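PDB 5DUD: YbgK from Escherichia coli, which serves as subunit C of 5-oxoprolinase, which cleaves 5-oxoproline to L-glutamate at the cost of ATP hydrolysis to ADP and phosphate. Local coordinates for residues 5-10 and 144-149; 11-16 and 51-56; 30-35 and 204-209; 55-60 and 107-112; 70-75 and 84-89. One frame throughout, in Å; residues are numbered along the deposited sequence.

Contacts 2, 4 and 5 all draw on one antiparallel five-stranded sheet. Contacts 2 and 4 share strand 52-56, pairing its two edges with strands 12-14 and 110-115; their centres are 11 Å apart. Strand 110-115 then pairs with strand 68-74 of contact 5, also 11 Å from contact 4 between centres. Contact 3 lies closest to the centre of the chain, about 4 Å away. It meets contact 2 through a salt bridge from E54 OE1 to R206 NE of 2.8 Å, and contact 4 through Y112 OH and D33 N. Contact 1 has its centre about 19 Å from the centre of the chain. Its L144 N meets T11 O of contact 2.

Contact 1 of 5, residues 5-10 and 144-149; sequences IRAGMY and LKDGDR
A7 sets its methyl against the backbone of L144 and K145, while D146 brings its carboxylate up to the backbone of I5, R6 and A7. Segment 144-149 is built round a type II beta turn from K145 to D148, part of the carboxyltransferase A and B region of the cyclophilin-like clan. D146 and G147 take the two central positions of the turn. At G147 the backbone angles would jam a side chain against the carbonyl oxygen of D146, so glycine suits the place.

The CB of A7 points toward the turn segment. It lies 4.1 Å from L144 CB and 3.6 Å from K145 C. L144 thus gives only the root of its side chain to the contact. The D146 side chain has CG anti to its own carbonyl carbon and beside its backbone N (chi1 -61°). This puts D146 CG 3.1 Å from I5 O. OD2 is 3.9 Å from R6 CA, and OD1 stays 3.7 Å from A7 N without a hydrogen bond. The CA of D146 also makes a CH...O contact with I5 O, at 3.3 Å.

The CB of I5 and of R6 points away from the turn. The I5 side chain packs on T61, E63 and R99; R6 packs on T101, and its NE bonds T61 OG1. Backbone hydrogen bonds between G147 or D148 and I4, and between L144 and T11, flank the contact. D148 OD2 forms a salt bridge with R142 NH1 and accepts a weak bond of 3.4 Å from K145 N.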
# COMPACT_ATOMS: atom_id res chain seq x y z
N ILE A 5 -18.66 -3.19 -22.02
CA ILE A 5 -19.91 -3.96 -22.04
C ILE A 5 -19.93 -4.78 -20.75
O ILE A 5 -20.60 -4.38 -19.82
CB ILE A 5 -19.98 -4.79 -23.36
CG1 ILE A 5 -20.29 -3.86 -24.57
CG2 ILE A 5 -21.02 -5.93 -23.27
CD1 ILE A 5 -19.06 -3.31 -25.33
N ARG A 6 -19.14 -5.86 -20.65
CA ARG A 6 -19.01 -6.63 -19.41
C ARG A 6 -17.69 -6.20 -18.78
O ARG A 6 -16.65 -6.28 -19.43
CB ARG A 6 -19.11 -8.16 -19.62
CG ARG A 6 -18.17 -8.76 -20.65
CD ARG A 6 -18.06 -10.26 -20.56
NE ARG A 6 -17.14 -10.79 -21.58
CZ ARG A 6 -16.88 -12.09 -21.76
NH1 ARG A 6 -17.46 -13.01 -21.00
NH2 ARG A 6 -16.04 -12.47 -22.72
N ALA A 7 -17.74 -5.65 -17.56
CA ALA A 7 -16.52 -5.20 -16.88
C ALA A 7 -15.81 -6.37 -16.16
O ALA A 7 -14.59 -6.38 -16.10
CB ALA A 7 -16.82 -4.07 -15.90
N GLY A 8 -16.57 -7.32 -15.61
CA GLY A 8 -16.03 -8.49 -14.91
C GLY A 8 -16.21 -8.38 -13.41
O GLY A 8 -17.14 -7.73 -12.95
N MET A 9 -15.30 -9.00 -12.63
CA MET A 9 -15.44 -9.01 -11.16
C MET A 9 -14.54 -7.99 -10.43
O MET A 9 -15.04 -7.39 -9.48
CB MET A 9 -15.22 -10.42 -10.57
CG MET A 9 -13.88 -11.07 -10.87
SD MET A 9 -13.67 -12.64 -10.00
CE MET A 9 -13.52 -12.06 -8.31
N TYR A 10 -13.27 -7.79 -10.82
CA TYR A 10 -12.37 -6.83 -10.16
C TYR A 10 -11.50 -6.16 -11.23
O TYR A 10 -10.32 -6.48 -11.38
CB TYR A 10 -11.53 -7.57 -9.08
CG TYR A 10 -11.47 -6.87 -7.74
CD1 TYR A 10 -12.49 -7.03 -6.81
CD2 TYR A 10 -10.34 -6.16 -7.35
CE1 TYR A 10 -12.42 -6.44 -5.55
CE2 TYR A 10 -10.26 -5.57 -6.10
CZ TYR A 10 -11.30 -5.71 -5.20
OH TYR A 10 -11.20 -5.13 -3.95
N LEU A 144 -14.67 -0.97 -12.34
CA LEU A 144 -15.40 -0.66 -13.57
C LEU A 144 -16.65 -1.52 -13.61
O LEU A 144 -16.63 -2.66 -13.12
CB LEU A 144 -14.52 -0.89 -14.80
CG LEU A 144 -13.28 0.01 -14.94
CD1 LEU A 144 -12.56 -0.26 -16.24
CD2 LEU A 144 -13.65 1.49 -14.87
N LYS A 145 -17.77 -0.96 -14.10
CA LYS A 145 -19.06 -1.67 -14.21
C LYS A 145 -19.52 -1.65 -15.68
O LYS A 145 -18.83 -1.11 -16.54
CB LYS A 145 -20.12 -1.07 -13.26
CG LYS A 145 -20.33 0.43 -13.31
CD LYS A 145 -21.66 0.83 -12.62
CE LYS A 145 -21.64 2.24 -12.09
NZ LYS A 145 -22.61 3.25 -12.58
N ASP A 146 -20.67 -2.30 -15.97
CA ASP A 146 -21.22 -2.38 -17.33
C ASP A 146 -21.77 -1.03 -17.79
O ASP A 146 -22.45 -0.35 -17.02
CB ASP A 146 -22.34 -3.44 -17.39
CG ASP A 146 -21.90 -4.86 -17.05
OD1 ASP A 146 -21.05 -5.01 -16.14
OD2 ASP A 146 -22.41 -5.80 -17.68
N GLY A 147 -21.47 -0.65 -19.03
CA GLY A 147 -21.94 0.60 -19.62
C GLY A 147 -21.02 1.81 -19.54
O GLY A 147 -21.29 2.80 -20.22
N ASP A 148 -19.94 1.77 -18.72
CA ASP A 148 -19.02 2.91 -18.59
C ASP A 148 -18.12 3.07 -19.83
O ASP A 148 -17.91 2.11 -20.56
CB ASP A 148 -18.12 2.76 -17.35
CG ASP A 148 -18.84 2.78 -16.01
OD1 ASP A 148 -19.94 3.37 -15.94
OD2 ASP A 148 -18.27 2.26 -15.03
N ARG A 149 -17.59 4.30 -20.03
CA ARG A 149 -16.65 4.64 -21.11
C ARG A 149 -15.42 5.35 -20.53
O ARG A 149 -15.56 6.24 -19.69
CB ARG A 149 -17.31 5.52 -22.19
CG ARG A 149 -18.20 4.73 -23.15
CD ARG A 149 -19.45 5.47 -23.59
NE ARG A 149 -19.15 6.80 -24.15
CZ ARG A 149 -19.29 7.17 -25.43
NH1 ARG A 149 -19.76 6.31 -26.33
NH2 ARG A 149 -18.98 8.41 -25.80

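Contact 2 of 5, residues 11-16 and 51-56; sequences TTVQDG and PALEIT
T12 and E54 face each other as an antiparallel hydrogen-bonded pair. T12 N gives to E54 O at 3.1 Å, and E54 N returns a bond to T12 O at 2.7 Å. Q14 and A52 form the next such pair, with Q14 N to A52 O at 2.9 Å and A52 N to Q14 O at 2.8 Å. V13 and L53 lie between them as a non-hydrogen-bonded pair.

The apolar contacts fall on both faces. On the face of V13 and L53, V13 CG2 meets L53 CD2 at 3.9 Å, and V13 CG1 lies 4.1 Å from P51 CB. Both pairs cross obliquely, and L150 covers V13 and L53. On the face of T12, Q14 and E54, Q14 CG packs on E54 CB at 3.6 Å.

The polar contacts gather on E54. Its CG is anti to the backbone N (chi1 175°), and the chain runs on extended. OE1 takes a bond from a water at 2.9 Å, which also bonds T12 OG1, and pairs with R206 NE. OE2 is held by Y112 OH and L32 N. Both oxygens of this buried carboxylate are therefore engaged. T11 OG1 turns to A7 O instead.

This is an antiparallel strand pair at the edge of a five-stranded sheet. Within the chain, strand 12-14 is outermost, and strand 52-56 sits between it and strand 110-115.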
# COMPACT_ATOMS: atom_id res chain seq x y z
N THR A 11 -12.11 -5.25 -12.00
CA THR A 11 -11.41 -4.52 -13.07
C THR A 11 -11.23 -3.06 -12.63
O THR A 11 -12.19 -2.44 -12.18
CB THR A 11 -12.19 -4.64 -14.38
OG1 THR A 11 -12.49 -6.01 -14.61
CG2 THR A 11 -11.40 -4.09 -15.58
N THR A 12 -9.99 -2.52 -12.76
CA THR A 12 -9.64 -1.15 -12.37
C THR A 12 -8.59 -0.54 -13.29
O THR A 12 -7.86 -1.27 -13.96
CB THR A 12 -9.08 -1.13 -10.92
OG1 THR A 12 -7.91 -1.96 -10.84
CG2 THR A 12 -10.09 -1.54 -9.90
N VAL A 13 -8.47 0.80 -13.27
CA VAL A 13 -7.45 1.54 -14.02
C VAL A 13 -6.19 1.60 -13.15
O VAL A 13 -6.24 2.21 -12.08
CB VAL A 13 -7.93 2.97 -14.42
CG1 VAL A 13 -6.92 3.64 -15.35
CG2 VAL A 13 -9.32 2.94 -15.04
N GLN A 14 -5.09 0.98 -13.59
CA GLN A 14 -3.85 0.94 -12.81
C GLN A 14 -2.70 1.59 -13.57
O GLN A 14 -2.65 1.55 -14.79
CB GLN A 14 -3.50 -0.51 -12.43
CG GLN A 14 -4.50 -1.15 -11.46
CD GLN A 14 -4.58 -0.48 -10.11
OE1 GLN A 14 -3.65 0.20 -9.66
NE2 GLN A 14 -5.68 -0.68 -9.40
N ASP A 15 -1.81 2.23 -12.80
CA ASP A 15 -0.64 3.00 -13.25
C ASP A 15 0.67 2.44 -12.62
O ASP A 15 0.65 1.36 -12.03
CB ASP A 15 -0.87 4.46 -12.79
CG ASP A 15 -0.36 5.52 -13.73
OD1 ASP A 15 -0.97 5.70 -14.80
OD2 ASP A 15 0.63 6.20 -13.39
N GLY A 16 1.77 3.19 -12.75
CA GLY A 16 3.03 2.89 -12.08
C GLY A 16 2.94 2.92 -10.56
O GLY A 16 3.53 2.08 -9.89
N PRO A 51 -1.29 4.82 -17.69
CA PRO A 51 -2.47 4.11 -17.16
C PRO A 51 -3.00 3.01 -18.09
O PRO A 51 -3.27 3.28 -19.26
CB PRO A 51 -3.52 5.21 -16.95
CG PRO A 51 -2.85 6.49 -17.25
CD PRO A 51 -1.61 6.23 -18.01
N ALA A 52 -3.16 1.79 -17.56
CA ALA A 52 -3.68 0.62 -18.28
C ALA A 52 -4.67 -0.14 -17.39
O ALA A 52 -4.54 -0.11 -16.17
CB ALA A 52 -2.55 -0.29 -18.71
N LEU A 53 -5.65 -0.83 -18.00
CA LEU A 53 -6.67 -1.55 -17.23
C LEU A 53 -6.14 -2.84 -16.62
O LEU A 53 -5.65 -3.69 -17.35
CB LEU A 53 -7.87 -1.94 -18.11
CG LEU A 53 -8.62 -0.81 -18.78
CD1 LEU A 53 -9.71 -1.36 -19.68
CD2 LEU A 53 -9.19 0.13 -17.76
N GLU A 54 -6.32 -3.03 -15.30
CA GLU A 54 -6.01 -4.30 -14.64
C GLU A 54 -7.30 -5.11 -14.66
O GLU A 54 -8.35 -4.53 -14.42
CB GLU A 54 -5.50 -4.09 -13.20
CG GLU A 54 -5.28 -5.39 -12.44
CD GLU A 54 -4.58 -5.24 -11.11
OE1 GLU A 54 -5.28 -5.25 -10.07
OE2 GLU A 54 -3.34 -5.12 -11.11
N ILE A 55 -7.23 -6.41 -14.99
CA ILE A 55 -8.42 -7.28 -15.07
C ILE A 55 -8.15 -8.51 -14.24
O ILE A 55 -7.09 -9.11 -14.42
CB ILE A 55 -8.74 -7.68 -16.55
CG1 ILE A 55 -8.71 -6.46 -17.52
CG2 ILE A 55 -10.07 -8.40 -16.65
CD1 ILE A 55 -8.20 -6.82 -18.88
N THR A 56 -9.08 -8.92 -13.36
CA THR A 56 -8.92 -10.11 -12.52
C THR A 56 -9.85 -11.20 -13.04
O THR A 56 -11.07 -11.00 -13.05
CB THR A 56 -9.18 -9.78 -11.05
OG1 THR A 56 -8.36 -8.67 -10.69
CG2 THR A 56 -8.91 -10.97 -10.12
O HOH W 1 -8.21 -5.18 -10.26

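Contact 3 of 5, residues 30-35 and 204-209; sequences GALDMP and SNRMGY
R206 reaches across to G30 and L32 with the end of its guanidinium. NH2 donates to G30 O at 2.7 Å. The oxygen is only 7° out of the guanidinium plane, but the N-H...O angle of 139° shows a bent bond, and the donor stands tilted from the plane of the carbonyl. L32 CD1 covers one face of the same group, 3.6 Å from NH2 and set toward the rim. The arginine chain bends at chi3 (92°), which turns NE aside from the line of the chain. L32 also reaches Y209: its CD2 is 4.2 Å from Y209 OH.

Two acids outside the segments also grip the guanidinium directly. NE pairs with E54 OE1 and NH1 with D248 OD1. E54 also bonds L32 N through OE2, so one carboxylate positions both partners of the contact. Further out, Y209 OH is held by L269 O. A leucine in place of R206 would probably leave E54 and D248 without their positive mate and G30 O without this donor.

D33 is the N-cap of helix 34-44, with OD1 bonded to A36 N. Segment 30-35 thus leads into that helix, with L32 packed on strand 110-115 and helix 266-271. Segment 204-209 runs into strand 208-212 of the mixed seven-stranded sheet. The contact joins that sheet to the start of helix 34-44, beside the five-stranded sheet.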
# COMPACT_ATOMS: atom_id res chain seq x y z
N GLY A 30 -1.10 0.73 -7.87
CA GLY A 30 -0.50 0.40 -9.16
C GLY A 30 -0.73 -1.06 -9.47
O GLY A 30 -1.37 -1.76 -8.68
N ALA A 31 -0.24 -1.52 -10.62
CA ALA A 31 -0.43 -2.91 -11.03
C ALA A 31 0.29 -3.89 -10.10
O ALA A 31 1.42 -3.64 -9.70
CB ALA A 31 0.04 -3.12 -12.46
N LEU A 32 -0.40 -4.98 -9.74
CA LEU A 32 0.16 -6.05 -8.92
C LEU A 32 1.30 -6.72 -9.70
O LEU A 32 2.40 -6.90 -9.18
CB LEU A 32 -0.94 -7.07 -8.53
CG LEU A 32 -1.48 -7.01 -7.09
CD1 LEU A 32 -1.77 -5.58 -6.66
CD2 LEU A 32 -2.74 -7.85 -6.96
N ASP A 33 1.05 -6.99 -10.99
CA ASP A 33 2.05 -7.50 -11.93
C ASP A 33 2.59 -6.28 -12.68
O ASP A 33 2.14 -5.97 -13.78
CB ASP A 33 1.42 -8.55 -12.86
CG ASP A 33 2.42 -9.42 -13.61
OD1 ASP A 33 3.37 -8.87 -14.19
OD2 ASP A 33 2.21 -10.65 -13.65
N MET A 34 3.52 -5.55 -12.05
CA MET A 34 4.12 -4.35 -12.65
C MET A 34 4.78 -4.67 -14.00
O MET A 34 4.56 -3.91 -14.93
CB MET A 34 5.12 -3.66 -11.71
CG MET A 34 4.51 -2.65 -10.75
SD MET A 34 3.53 -1.32 -11.51
CE MET A 34 4.61 -0.83 -12.80
N PRO A 35 5.55 -5.79 -14.14
CA PRO A 35 6.16 -6.12 -15.44
C PRO A 35 5.15 -6.34 -16.57
O PRO A 35 5.49 -6.06 -17.72
CB PRO A 35 6.92 -7.41 -15.14
CG PRO A 35 7.19 -7.37 -13.69
CD PRO A 35 5.95 -6.77 -13.11
N SER A 204 -7.43 -13.26 0.62
CA SER A 204 -6.42 -12.60 -0.20
C SER A 204 -7.02 -11.70 -1.27
O SER A 204 -7.82 -12.15 -2.08
CB SER A 204 -5.54 -13.64 -0.88
OG SER A 204 -4.98 -14.53 0.08
N ASN A 205 -6.64 -10.41 -1.27
CA ASN A 205 -7.12 -9.41 -2.23
C ASN A 205 -5.96 -8.47 -2.61
O ASN A 205 -4.81 -8.84 -2.40
CB ASN A 205 -8.32 -8.67 -1.62
CG ASN A 205 -8.01 -7.84 -0.39
OD1 ASN A 205 -7.04 -8.09 0.34
ND2 ASN A 205 -8.84 -6.84 -0.11
N ARG A 206 -6.26 -7.29 -3.19
CA ARG A 206 -5.23 -6.32 -3.59
C ARG A 206 -4.44 -5.75 -2.40
O ARG A 206 -3.32 -5.29 -2.61
CB ARG A 206 -5.85 -5.17 -4.40
CG ARG A 206 -6.40 -5.61 -5.75
CD ARG A 206 -6.70 -4.45 -6.69
NE ARG A 206 -5.56 -4.14 -7.56
CZ ARG A 206 -4.68 -3.16 -7.38
NH1 ARG A 206 -4.78 -2.34 -6.34
NH2 ARG A 206 -3.68 -2.99 -8.24
N MET A 207 -5.01 -5.73 -1.18
CA MET A 207 -4.31 -5.23 0.01
C MET A 207 -3.23 -6.21 0.49
O MET A 207 -2.06 -5.86 0.46
CB MET A 207 -5.29 -4.94 1.16
CG MET A 207 -6.13 -3.71 0.92
SD MET A 207 -7.29 -3.37 2.27
CE MET A 207 -6.16 -2.79 3.54
N GLY A 208 -3.64 -7.39 0.94
CA GLY A 208 -2.71 -8.39 1.46
C GLY A 208 -3.17 -9.82 1.31
O GLY A 208 -4.36 -10.11 1.50
N TYR A 209 -2.24 -10.73 0.98
CA TYR A 209 -2.52 -12.15 0.79
C TYR A 209 -2.40 -12.94 2.09
O TYR A 209 -1.32 -12.97 2.67
CB TYR A 209 -1.53 -12.78 -0.21
CG TYR A 209 -1.76 -12.55 -1.70
CD1 TYR A 209 -2.51 -11.47 -2.16
CD2 TYR A 209 -1.14 -13.35 -2.65
CE1 TYR A 209 -2.70 -11.25 -3.52
CE2 TYR A 209 -1.32 -13.15 -4.01
CZ TYR A 209 -2.10 -12.09 -4.45
OH TYR A 209 -2.28 -11.86 -5.79

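Contact 4 of 5, residues 55-60 and 107-112; sequences ITLGQL and HGMRSY
T56 lays its CG2 methyl over one face of the R110 guanidinium, 4.4 Å from CZ. R110 NH1 hydrogen-bonds to A270 O, which fixes that end of the group. The R110 chain is extended from CG to NE and runs beside T56, with R110 CG 3.8 Å from T56 OG1. That hydroxyl is bonded to Y10 O. The CB of Y112 points away from segment 55-60; its OH bonds D33 N, with E54 as the other partner of the same hydroxyl.

M109 bends at chi2 (-79°) and chi3, and so folds back over the other segment. Its SD packs on L57 CD2 at 3.8 Å, and its CE comes within 4.1 Å of T56 CG2.

The backbones pair antiparallel. I55 N bonds S111 O, and S111 N bonds I55 O, both at 2.7 Å. T56 and R110 form the non-hydrogen-bonded pair. L57 N then bonds M109 O at 2.8 Å, just past the end of strand 52-56. There the chain turns away, and a water fills in. It donates to I55 O and M109 O and accepts from G58 N at 2.8 Å. S111 OG is bonded to T73 O on the neighbouring strand.

The chemistry is mixed. M109 SD and CE pack on L57 and T56 where the strand pairing ends, while the buried backbone groups at the turn are satisfied partly by one water. The charge of R110 is likely to be eased in part by the carbonyl of A270.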
# COMPACT_ATOMS: atom_id res chain seq x y z
N ILE A 55 -7.23 -6.41 -14.99
CA ILE A 55 -8.42 -7.28 -15.07
C ILE A 55 -8.15 -8.51 -14.24
O ILE A 55 -7.09 -9.11 -14.42
CB ILE A 55 -8.74 -7.68 -16.55
CG1 ILE A 55 -8.71 -6.46 -17.52
CG2 ILE A 55 -10.07 -8.40 -16.65
CD1 ILE A 55 -8.20 -6.82 -18.88
N THR A 56 -9.08 -8.92 -13.36
CA THR A 56 -8.92 -10.11 -12.52
C THR A 56 -9.85 -11.20 -13.04
O THR A 56 -11.07 -11.00 -13.05
CB THR A 56 -9.18 -9.78 -11.05
OG1 THR A 56 -8.36 -8.67 -10.69
CG2 THR A 56 -8.91 -10.97 -10.12
N LEU A 57 -9.28 -12.34 -13.48
CA LEU A 57 -9.98 -13.50 -14.03
C LEU A 57 -10.84 -13.11 -15.26
O LEU A 57 -12.05 -13.35 -15.28
CB LEU A 57 -10.83 -14.23 -12.97
CG LEU A 57 -10.04 -15.00 -11.91
CD1 LEU A 57 -10.87 -15.21 -10.66
CD2 LEU A 57 -9.59 -16.35 -12.45
N GLY A 58 -10.19 -12.52 -16.26
CA GLY A 58 -10.76 -12.07 -17.53
C GLY A 58 -12.21 -11.59 -17.50
O GLY A 58 -12.54 -10.73 -16.68
N GLN A 59 -13.07 -12.14 -18.40
CA GLN A 59 -14.50 -11.82 -18.51
C GLN A 59 -14.70 -10.32 -18.74
O GLN A 59 -15.36 -9.63 -17.97
CB GLN A 59 -15.26 -12.29 -17.25
CG GLN A 59 -15.29 -13.81 -17.08
CD GLN A 59 -15.85 -14.22 -15.73
OE1 GLN A 59 -16.87 -13.66 -15.34
NE2 GLN A 59 -15.10 -14.93 -14.85
N LEU A 60 -14.09 -9.83 -19.83
CA LEU A 60 -14.11 -8.43 -20.21
C LEU A 60 -14.40 -8.27 -21.70
O LEU A 60 -13.73 -8.90 -22.52
CB LEU A 60 -12.75 -7.81 -19.87
CG LEU A 60 -12.62 -6.29 -20.15
CD1 LEU A 60 -12.82 -5.48 -18.89
CD2 LEU A 60 -11.28 -5.94 -20.76
N HIS A 107 -4.93 -20.74 -16.64
CA HIS A 107 -3.65 -20.48 -15.97
C HIS A 107 -3.55 -18.98 -15.70
O HIS A 107 -3.87 -18.18 -16.58
CB HIS A 107 -2.46 -20.96 -16.83
CG HIS A 107 -2.77 -22.11 -17.74
ND1 HIS A 107 -2.68 -21.98 -19.11
CD2 HIS A 107 -3.20 -23.36 -17.44
CE1 HIS A 107 -3.04 -23.16 -19.61
NE2 HIS A 107 -3.36 -24.02 -18.64
N GLY A 108 -3.10 -18.60 -14.50
CA GLY A 108 -2.95 -17.20 -14.11
C GLY A 108 -4.19 -16.62 -13.45
O GLY A 108 -5.18 -17.33 -13.23
N MET A 109 -4.14 -15.32 -13.13
CA MET A 109 -5.23 -14.60 -12.48
C MET A 109 -5.49 -13.23 -13.11
O MET A 109 -6.60 -12.99 -13.57
CB MET A 109 -4.93 -14.39 -10.98
CG MET A 109 -5.19 -15.59 -10.12
SD MET A 109 -6.94 -15.84 -9.72
CE MET A 109 -7.24 -14.43 -8.66
N ARG A 110 -4.49 -12.33 -13.09
CA ARG A 110 -4.66 -10.96 -13.58
C ARG A 110 -4.13 -10.74 -15.01
O ARG A 110 -3.05 -11.21 -15.36
CB ARG A 110 -4.00 -9.96 -12.61
CG ARG A 110 -4.82 -9.78 -11.33
CD ARG A 110 -4.00 -9.45 -10.10
NE ARG A 110 -4.81 -9.54 -8.88
CZ ARG A 110 -4.96 -10.63 -8.12
NH1 ARG A 110 -4.34 -11.77 -8.43
NH2 ARG A 110 -5.72 -10.59 -7.03
N SER A 111 -4.91 -10.00 -15.83
CA SER A 111 -4.61 -9.65 -17.22
C SER A 111 -4.64 -8.13 -17.39
O SER A 111 -5.42 -7.47 -16.71
CB SER A 111 -5.61 -10.32 -18.16
OG SER A 111 -5.22 -10.27 -19.52
N TYR A 112 -3.81 -7.58 -18.28
CA TYR A 112 -3.74 -6.13 -18.49
C TYR A 112 -4.05 -5.76 -19.94
O TYR A 112 -3.72 -6.51 -20.85
CB TYR A 112 -2.36 -5.59 -18.07
CG TYR A 112 -2.07 -5.87 -16.62
CD1 TYR A 112 -1.66 -7.13 -16.20
CD2 TYR A 112 -2.32 -4.91 -15.64
CE1 TYR A 112 -1.50 -7.43 -14.85
CE2 TYR A 112 -2.13 -5.19 -14.29
CZ TYR A 112 -1.72 -6.45 -13.90
OH TYR A 112 -1.52 -6.75 -12.57
O HOH W 2 -7.54 -11.84 -15.79

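Contact 5 of 5, residues 70-75 and 84-89; sequences FALTGA and NAVWTG
L72 meets segment 84-89 first through its backbone. G89 N donates to L72 O at 2.7 Å, with an N-H...O angle of 151°. T88 CA adds a CH...O contact to the same oxygen at 3.2 Å. A water carries a second link: it accepts from L72 N at 2.9 Å and donates to W87 O at 2.7 Å. Both backbone polar atoms of L72 thus serve this one segment.

The two segments run 66° apart and share one direct backbone hydrogen bond, so they are not paired as strands here. Strand 68-74 belongs to the five-stranded antiparallel sheet, and strand 84-85 is an edge of the six-stranded one. Residues 86-89 carry the chain from the second sheet back toward the first, which it rejoins at strand 92-94.

Apolar contact centres on V86. Its CG2 sits between the backbone N and the carbonyl carbon, the crowded position, and touches L72 CD1 at 4.0 Å. The two side chains cross at about a right angle. The same methyl lies at the edge of the F70 ring, 4.3 Å from CZ. L100 of strand 99-102 packs against all three residues.

T88 CG2 is 4.2 Å from L72 CB. T88 OG1 bonds Q167 OE1, and T73 OG1 bonds A36 O.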
# COMPACT_ATOMS: atom_id res chain seq x y z
N PHE A 70 -3.33 -1.49 -29.83
CA PHE A 70 -3.58 -2.03 -28.49
C PHE A 70 -2.69 -3.25 -28.22
O PHE A 70 -2.01 -3.74 -29.13
CB PHE A 70 -5.07 -2.38 -28.31
CG PHE A 70 -5.48 -3.77 -28.74
CD1 PHE A 70 -5.71 -4.06 -30.08
CD2 PHE A 70 -5.69 -4.77 -27.81
CE1 PHE A 70 -6.12 -5.33 -30.47
CE2 PHE A 70 -6.09 -6.05 -28.21
CZ PHE A 70 -6.30 -6.32 -29.54
N ALA A 71 -2.70 -3.73 -26.98
CA ALA A 71 -1.90 -4.88 -26.58
C ALA A 71 -2.47 -5.53 -25.31
O ALA A 71 -3.09 -4.85 -24.50
CB ALA A 71 -0.46 -4.46 -26.34
N LEU A 72 -2.25 -6.85 -25.16
CA LEU A 72 -2.70 -7.63 -23.99
C LEU A 72 -1.50 -8.34 -23.35
O LEU A 72 -0.65 -8.85 -24.07
CB LEU A 72 -3.76 -8.66 -24.40
CG LEU A 72 -5.19 -8.18 -24.60
CD1 LEU A 72 -6.00 -9.24 -25.34
CD2 LEU A 72 -5.87 -7.84 -23.27
N THR A 73 -1.41 -8.33 -22.01
CA THR A 73 -0.33 -8.98 -21.25
C THR A 73 -0.95 -9.69 -20.03
O THR A 73 -2.18 -9.73 -19.90
CB THR A 73 0.76 -7.96 -20.85
OG1 THR A 73 0.12 -6.82 -20.29
CG2 THR A 73 1.66 -7.54 -22.02
N GLY A 74 -0.11 -10.25 -19.15
CA GLY A 74 -0.56 -10.95 -17.95
C GLY A 74 -1.04 -12.36 -18.24
O GLY A 74 -0.44 -13.05 -19.07
N ALA A 75 -2.13 -12.79 -17.59
CA ALA A 75 -2.70 -14.13 -17.78
C ALA A 75 -3.43 -14.23 -19.13
O ALA A 75 -4.21 -13.34 -19.46
CB ALA A 75 -3.65 -14.46 -16.65
N ASN A 84 -11.37 -13.09 -35.06
CA ASN A 84 -10.01 -13.63 -34.97
C ASN A 84 -9.60 -13.79 -33.52
O ASN A 84 -10.10 -13.07 -32.65
CB ASN A 84 -9.01 -12.70 -35.67
CG ASN A 84 -9.42 -12.28 -37.07
OD1 ASN A 84 -9.58 -11.09 -37.36
ND2 ASN A 84 -9.60 -13.24 -37.96
N ALA A 85 -8.66 -14.72 -33.26
CA ALA A 85 -8.13 -14.98 -31.92
C ALA A 85 -6.80 -14.25 -31.75
O ALA A 85 -5.84 -14.57 -32.44
CB ALA A 85 -7.96 -16.48 -31.72
N VAL A 86 -6.77 -13.23 -30.88
CA VAL A 86 -5.58 -12.41 -30.62
C VAL A 86 -4.84 -12.95 -29.40
O VAL A 86 -5.47 -13.47 -28.48
CB VAL A 86 -5.95 -10.91 -30.47
CG1 VAL A 86 -6.85 -10.44 -31.60
CG2 VAL A 86 -6.57 -10.58 -29.11
N TRP A 87 -3.51 -12.80 -29.37
CA TRP A 87 -2.70 -13.32 -28.28
C TRP A 87 -1.90 -12.24 -27.56
O TRP A 87 -1.77 -11.11 -28.03
CB TRP A 87 -1.80 -14.43 -28.80
CG TRP A 87 -2.57 -15.68 -29.09
CD1 TRP A 87 -3.10 -16.54 -28.17
CD2 TRP A 87 -3.00 -16.15 -30.37
NE1 TRP A 87 -3.80 -17.54 -28.81
CE2 TRP A 87 -3.75 -17.33 -30.16
CE3 TRP A 87 -2.80 -15.71 -31.69
CZ2 TRP A 87 -4.30 -18.06 -31.21
CZ3 TRP A 87 -3.34 -16.44 -32.73
CH2 TRP A 87 -4.10 -17.59 -32.49
N THR A 88 -1.39 -12.61 -26.37
CA THR A 88 -0.71 -11.70 -25.46
C THR A 88 0.76 -11.40 -25.83
O THR A 88 1.50 -12.29 -26.23
CB THR A 88 -0.74 -12.28 -24.03
OG1 THR A 88 -0.12 -13.56 -24.03
CG2 THR A 88 -2.15 -12.40 -23.48
N GLY A 89 1.14 -10.14 -25.65
CA GLY A 89 2.50 -9.66 -25.89
C GLY A 89 2.80 -9.21 -27.30
O GLY A 89 3.89 -9.46 -27.81
O HOH W 3 -1.63 -8.43 -27.53